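Side-chain contacts in CBIX (PDB 4CCS), which is the terminal enzyme of siroheme biosynthesis in denitrifying bacteria, probably inserting ferrous iron into sirohydrochlorin as a member of the chelatase family: residues 10-15 and 183-188; 156-161 and 188-193. All blocks are in the same frame, centred on the assembly; numbering follows the deposited sequence.

Interaction 1 of 2, residues 10-15 and 183-188. With EDO (1,2-ethanediol), chain D.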
loop_
_atom_site.group_PDB
_atom_site.type_symbol
_atom_site.label_atom_id
_atom_site.label_comp_id
_atom_site.label_asym_id
_atom_site.label_seq_id
_atom_site.Cartn_x
_atom_site.Cartn_y
_atom_site.Cartn_z
ATOM N N HIS A 10 9.763 0.812 0.837
ATOM C CA HIS A 10 10.408 1.717 1.790
ATOM C C HIS A 10 11.037 0.836 2.865
ATOM O O HIS A 10 10.464 -0.190 3.226
ATOM C CB HIS A 10 9.369 2.609 2.500
ATOM C CG HIS A 10 9.175 3.936 1.853
ATOM N ND1 HIS A 10 10.246 4.748 1.533
ATOM C CD2 HIS A 10 8.031 4.555 1.490
ATOM C CE1 HIS A 10 9.720 5.819 0.959
ATOM N NE2 HIS A 10 8.390 5.747 0.922
ATOM N N GLY A 11 12.198 1.216 3.398
ATOM C CA GLY A 11 12.732 0.373 4.469
ATOM C C GLY A 11 12.042 0.712 5.796
ATOM O O GLY A 11 11.406 1.766 5.925
ATOM N N GLN A 12 12.157 -0.188 6.770
ATOM C CA GLN A 12 11.621 0.020 8.117
ATOM C C GLN A 12 12.728 -0.352 9.111
ATOM O O GLN A 12 13.655 -1.059 8.704
ATOM C CB GLN A 12 10.357 -0.840 8.346
ATOM C CG GLN A 12 9.136 -0.344 7.552
ATOM C CD GLN A 12 8.591 0.950 8.104
ATOM O OE1 GLN A 12 7.919 0.966 9.127
ATOM N NE2 GLN A 12 8.953 2.078 7.511
ATOM N N PRO A 13 12.628 0.063 10.403
ATOM C CA PRO A 13 13.660 -0.322 11.390
ATOM C C PRO A 13 13.707 -1.840 11.595
ATOM O O PRO A 13 12.743 -2.549 11.281
ATOM C CB PRO A 13 13.217 0.401 12.670
ATOM C CG PRO A 13 12.413 1.559 12.180
ATOM C CD PRO A 13 11.676 1.034 10.989
ATOM N N GLY A 14 14.841 -2.339 12.096
ATOM C CA GLY A 14 15.035 -3.757 12.381
ATOM C C GLY A 14 15.928 -4.435 11.364
ATOM O O GLY A 14 16.528 -3.773 10.521
ATOM N N ASP A 15 16.005 -5.762 11.440
ATOM C CA ASP A 15 16.788 -6.600 10.536
ATOM C C ASP A 15 16.220 -6.457 9.105
ATOM O O ASP A 15 15.037 -6.745 8.898
ATOM C CB ASP A 15 16.720 -8.073 10.997
ATOM C CG ASP A 15 17.588 -9.072 10.245
ATOM O OD1 ASP A 15 18.198 -8.690 9.214
ATOM O OD2 ASP A 15 17.658 -10.227 10.677
ATOM N N THR A 183 2.957 -2.706 2.614
ATOM C CA THR A 183 3.771 -3.816 3.141
ATOM C C THR A 183 3.424 -4.126 4.571
ATOM O O THR A 183 2.969 -3.235 5.300
ATOM C CB THR A 183 5.293 -3.525 3.053
ATOM O OG1 THR A 183 5.673 -2.533 4.020
ATOM C CG2 THR A 183 5.761 -3.135 1.648
ATOM N N GLN A 184 3.673 -5.380 4.984
ATOM C CA GLN A 184 3.455 -5.803 6.366
ATOM C C GLN A 184 4.404 -5.049 7.314
ATOM O O GLN A 184 3.960 -4.631 8.380
ATOM C CB GLN A 184 3.586 -7.340 6.532
ATOM C CG GLN A 184 3.271 -7.846 7.964
ATOM C CD GLN A 184 1.791 -7.766 8.315
ATOM O OE1 GLN A 184 1.265 -6.718 8.700
ATOM N NE2 GLN A 184 1.073 -8.874 8.197
ATOM N N ALA A 185 5.676 -4.819 6.910
ATOM C CA ALA A 185 6.658 -4.120 7.767
ATOM C C ALA A 185 6.176 -2.708 8.127
ATOM O O ALA A 185 6.185 -2.348 9.303
ATOM C CB ALA A 185 8.032 -4.077 7.102
ATOM N N GLU A 186 5.656 -1.946 7.137
ATOM C CA GLU A 186 5.127 -0.605 7.411
ATOM C C GLU A 186 3.874 -0.660 8.274
ATOM O O GLU A 186 3.719 0.169 9.173
ATOM C CB GLU A 186 4.874 0.167 6.122
ATOM C CG GLU A 186 6.165 0.480 5.390
ATOM C CD GLU A 186 5.917 0.913 3.968
ATOM O OE1 GLU A 186 5.497 0.079 3.131
ATOM O OE2 GLU A 186 6.116 2.112 3.700
ATOM N N HIS A 187 2.999 -1.647 8.025
ATOM C CA HIS A 187 1.769 -1.841 8.793
ATOM C C HIS A 187 2.084 -2.110 10.283
ATOM O O HIS A 187 1.550 -1.416 11.144
ATOM C CB HIS A 187 0.943 -3.000 8.212
ATOM C CG HIS A 187 -0.268 -3.363 9.027
ATOM N ND1 HIS A 187 -0.436 -4.641 9.549
ATOM C CD2 HIS A 187 -1.329 -2.600 9.389
ATOM C CE1 HIS A 187 -1.596 -4.615 10.193
ATOM N NE2 HIS A 187 -2.171 -3.410 10.123
ATOM N N VAL A 188 2.942 -3.112 10.571
ATOM C CA VAL A 188 3.309 -3.520 11.945
ATOM C C VAL A 188 3.911 -2.347 12.736
ATOM O O VAL A 188 3.516 -2.130 13.883
ATOM C CB VAL A 188 4.213 -4.795 11.933
ATOM C CG1 VAL A 188 4.818 -5.086 13.312
ATOM C CG2 VAL A 188 3.423 -6.012 11.437
HETATM C C1 EDO D . 13.844 4.064 4.577
HETATM O O1 EDO D . 14.654 2.957 4.176
HETATM C C2 EDO D . 13.393 4.831 3.341
HETATM O O2 EDO D . 12.719 3.935 2.468
HETATM O O HOH W 1 6.948 0.360 0.865
#
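Q12 lies crosswise over the side chain of E186, a case of two polar residues meeting through their aliphatic parts while their ends bond elsewhere. Its CD comes within 3.7 Å of E186 CG, and its CG rests 3.9 Å from A185 CB. With CG anti to the carbonyl carbon (chi1 -71°) and the chain bent at chi2, Q12 folds back so that NE2 donates to G11 O at 2.9 Å, the nitrogen somewhat tilted from the carbonyl plane. The amide oxygen OE1 sits over E186 CA and bonds to T189 OG1, which also bonds to A185 O. Replacing Q12 by an alanine removes CG and the amide, which is likely to open a gap beside A185 CB and E186 CG and cost T189 OG1 its amide partner.

E186 runs extended beyond CG toward H10. Its OE2 stands 3.5 Å from H10 CB, close to the plane of the imidazole at its edge, and the carboxylate is turned 69° from the ring. Its OE1 is gripped through the anti lone pair by T183 OG1 (2.8 Å), and a water that accepts from H10 N may donate to it. T183, the N-cap residue, accepts the E186 N-H on OG1, which ties the carboxylate to its own helix start. At another point of the H10 ring edge, ND1 meets O2 of an ethanediol, probably a crystallisation additive, in the ring plane at 2.8 Å.

H10 also stacks on F63 and meets F69 edge to face. The loop leaving strand 4-9 of the N-terminal sheet thus docks on the start of helix 184-189, with A185 reaching Q19 of helix 16-30.

Interaction 2 of 2, residues 156-161 and 188-193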
loop_
_atom_site.group_PDB
_atom_site.type_symbol
_atom_site.label_atom_id
_atom_site.label_comp_id
_atom_site.label_asym_id
_atom_site.label_seq_id
_atom_site.Cartn_x
_atom_site.Cartn_y
_atom_site.Cartn_z
ATOM N N GLY A 156 -8.888 7.356 9.064
ATOM C CA GLY A 156 -8.180 7.568 10.315
ATOM C C GLY A 156 -6.715 7.440 9.967
ATOM O O GLY A 156 -6.344 6.542 9.205
ATOM N N PHE A 157 -5.874 8.320 10.520
ATOM C CA PHE A 157 -4.457 8.323 10.231
ATOM C C PHE A 157 -3.569 8.169 11.470
ATOM O O PHE A 157 -4.015 8.351 12.614
ATOM C CB PHE A 157 -4.068 9.592 9.443
ATOM C CG PHE A 157 -4.879 9.771 8.179
ATOM C CD1 PHE A 157 -4.537 9.097 7.011
ATOM C CD2 PHE A 157 -6.007 10.581 8.168
ATOM C CE1 PHE A 157 -5.294 9.251 5.850
ATOM C CE2 PHE A 157 -6.766 10.734 7.000
ATOM C CZ PHE A 157 -6.410 10.059 5.852
ATOM N N ILE A 158 -2.300 7.837 11.226
ATOM C CA ILE A 158 -1.315 7.703 12.308
ATOM C C ILE A 158 -0.568 9.043 12.478
ATOM O O ILE A 158 -0.359 9.479 13.610
ATOM C CB ILE A 158 -0.368 6.494 12.035
ATOM C CG1 ILE A 158 -1.098 5.160 12.308
ATOM C CG2 ILE A 158 0.923 6.556 12.891
ATOM C CD1 ILE A 158 -1.625 4.482 11.151
ATOM N N GLU A 159 -0.192 9.696 11.361
ATOM C CA GLU A 159 0.601 10.930 11.363
ATOM C C GLU A 159 -0.168 12.242 11.402
ATOM O O GLU A 159 0.436 13.285 11.665
ATOM C CB GLU A 159 1.548 10.956 10.154
ATOM C CG GLU A 159 2.678 9.957 10.240
ATOM C CD GLU A 159 3.686 10.213 11.343
ATOM O OE1 GLU A 159 4.240 11.336 11.401
ATOM O OE2 GLU A 159 3.911 9.289 12.155
ATOM N N GLU A 160 -1.469 12.218 11.129
ATOM C CA GLU A 160 -2.228 13.454 11.043
ATOM C C GLU A 160 -3.659 13.274 11.460
ATOM O O GLU A 160 -4.139 12.137 11.570
ATOM C CB GLU A 160 -2.146 14.001 9.602
ATOM C CG GLU A 160 -2.809 13.094 8.577
ATOM C CD GLU A 160 -2.585 13.494 7.137
ATOM O OE1 GLU A 160 -3.146 14.527 6.707
ATOM O OE2 GLU A 160 -1.882 12.744 6.425
ATOM N N ALA A 161 -4.343 14.400 11.732
ATOM C CA ALA A 161 -5.748 14.375 12.096
ATOM C C ALA A 161 -6.559 14.111 10.805
ATOM O O ALA A 161 -6.152 14.584 9.744
ATOM C CB ALA A 161 -6.161 15.710 12.720
ATOM N N VAL A 188 2.942 -3.112 10.571
ATOM C CA VAL A 188 3.309 -3.520 11.945
ATOM C C VAL A 188 3.911 -2.347 12.736
ATOM O O VAL A 188 3.516 -2.130 13.883
ATOM C CB VAL A 188 4.213 -4.795 11.933
ATOM C CG1 VAL A 188 4.818 -5.086 13.312
ATOM C CG2 VAL A 188 3.423 -6.012 11.437
ATOM N N THR A 189 4.801 -1.551 12.103
ATOM C CA THR A 189 5.422 -0.360 12.739
ATOM C C THR A 189 4.383 0.601 13.356
ATOM O O THR A 189 4.594 1.110 14.463
ATOM C CB THR A 189 6.320 0.359 11.731
ATOM O OG1 THR A 189 7.380 -0.521 11.354
ATOM C CG2 THR A 189 6.894 1.697 12.250
ATOM N N ASP A 190 3.265 0.829 12.656
ATOM C CA ASP A 190 2.235 1.764 13.100
ATOM C C ASP A 190 1.360 1.265 14.248
ATOM O O ASP A 190 0.650 2.079 14.858
ATOM C CB ASP A 190 1.386 2.218 11.917
ATOM C CG ASP A 190 2.032 3.330 11.107
ATOM O OD1 ASP A 190 3.210 3.677 11.389
ATOM O OD2 ASP A 190 1.378 3.844 10.204
ATOM N N ASP A 191 1.437 -0.041 14.580
ATOM C CA ASP A 191 0.703 -0.644 15.698
ATOM C C ASP A 191 -0.788 -0.247 15.743
ATOM O O ASP A 191 -1.277 0.307 16.739
ATOM C CB ASP A 191 1.418 -0.344 17.034
ATOM C CG ASP A 191 1.042 -1.247 18.198
ATOM O OD1 ASP A 191 0.221 -2.171 17.998
ATOM O OD2 ASP A 191 1.537 -1.000 19.320
ATOM N N LEU A 192 -1.502 -0.531 14.644
ATOM C CA LEU A 192 -2.946 -0.293 14.538
ATOM C C LEU A 192 -3.737 -1.006 15.644
ATOM O O LEU A 192 -4.696 -0.404 16.135
ATOM C CB LEU A 192 -3.482 -0.730 13.161
ATOM C CG LEU A 192 -3.576 0.335 12.082
ATOM C CD1 LEU A 192 -2.207 0.852 11.697
ATOM C CD2 LEU A 192 -4.258 -0.235 10.850
ATOM N N PRO A 193 -3.344 -2.251 16.078
ATOM C CA PRO A 193 -4.111 -2.885 17.163
ATOM C C PRO A 193 -4.186 -2.049 18.435
ATOM O O PRO A 193 -5.266 -1.962 19.004
ATOM C CB PRO A 193 -3.403 -4.219 17.363
ATOM C CG PRO A 193 -2.930 -4.557 16.004
ATOM C CD PRO A 193 -2.450 -3.252 15.445
#
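Past the C-terminal ends of the strands of the second parallel sheet of this alpha/beta chelatase, the loop leaving strand 152-157 packs against the turn between helices 184-189 and 192-199. I158 carries the strand side of the contact. Its CG1 lies anti to the carbonyl carbon (chi1 -75°), which sends CD1 across to the turn, and the chi2 of 99° departs from the usual staggered values. CD1 touches D190 OD2 at 3.2 Å and L192 CD1 at 3.7 Å, reaching a carboxylate and a methyl at once.

The carboxylate of D190 lies obliquely against the isoleucine branch, with OD2 3.5 Å from I158 CG1 and OD1 4.0 Å from I158 CG2. Here methyl and methylene groups lie against a carboxylate oxygen whose hydrogen bond is made elsewhere, to H127 ND1; the apolar part is the methyl contact with L192, which comes at about a right angle to I158. Between these two partners D191 N donates to V188 O (3.0 Å), and D191 takes a positive phi, where the chain turns from one helix into the next.

F181 touches I158, D190 and L192 alike. H127, just after strand 121-126, is also backbone-bonded to I158, and L192 reaches A125 on that same central strand, so the turn sits over the ends of two neighbouring strands.

The two contacts illustrate how one short helix can face two ways. Their centres lie about 13 Å apart and they share V188 on helix 184-189. Along the chain they interleave: 10-15, then 156-161, then 183-188 and 188-193. Interaction 1 joins the loop after strand 4-9 of the first sheet to this helix, whereas interaction 2 stays within the second half, between the loop after strand 152-157 and the turn into helix 192-199. They meet directly where Q12 OE1 lies 2.7 Å from T189 OG1. The helix and the turn after it thereby connect loops at the strand ends of the two similar sheets, beside a cleft that in relatives accepts the tetrapyrrole and is probably used likewise here.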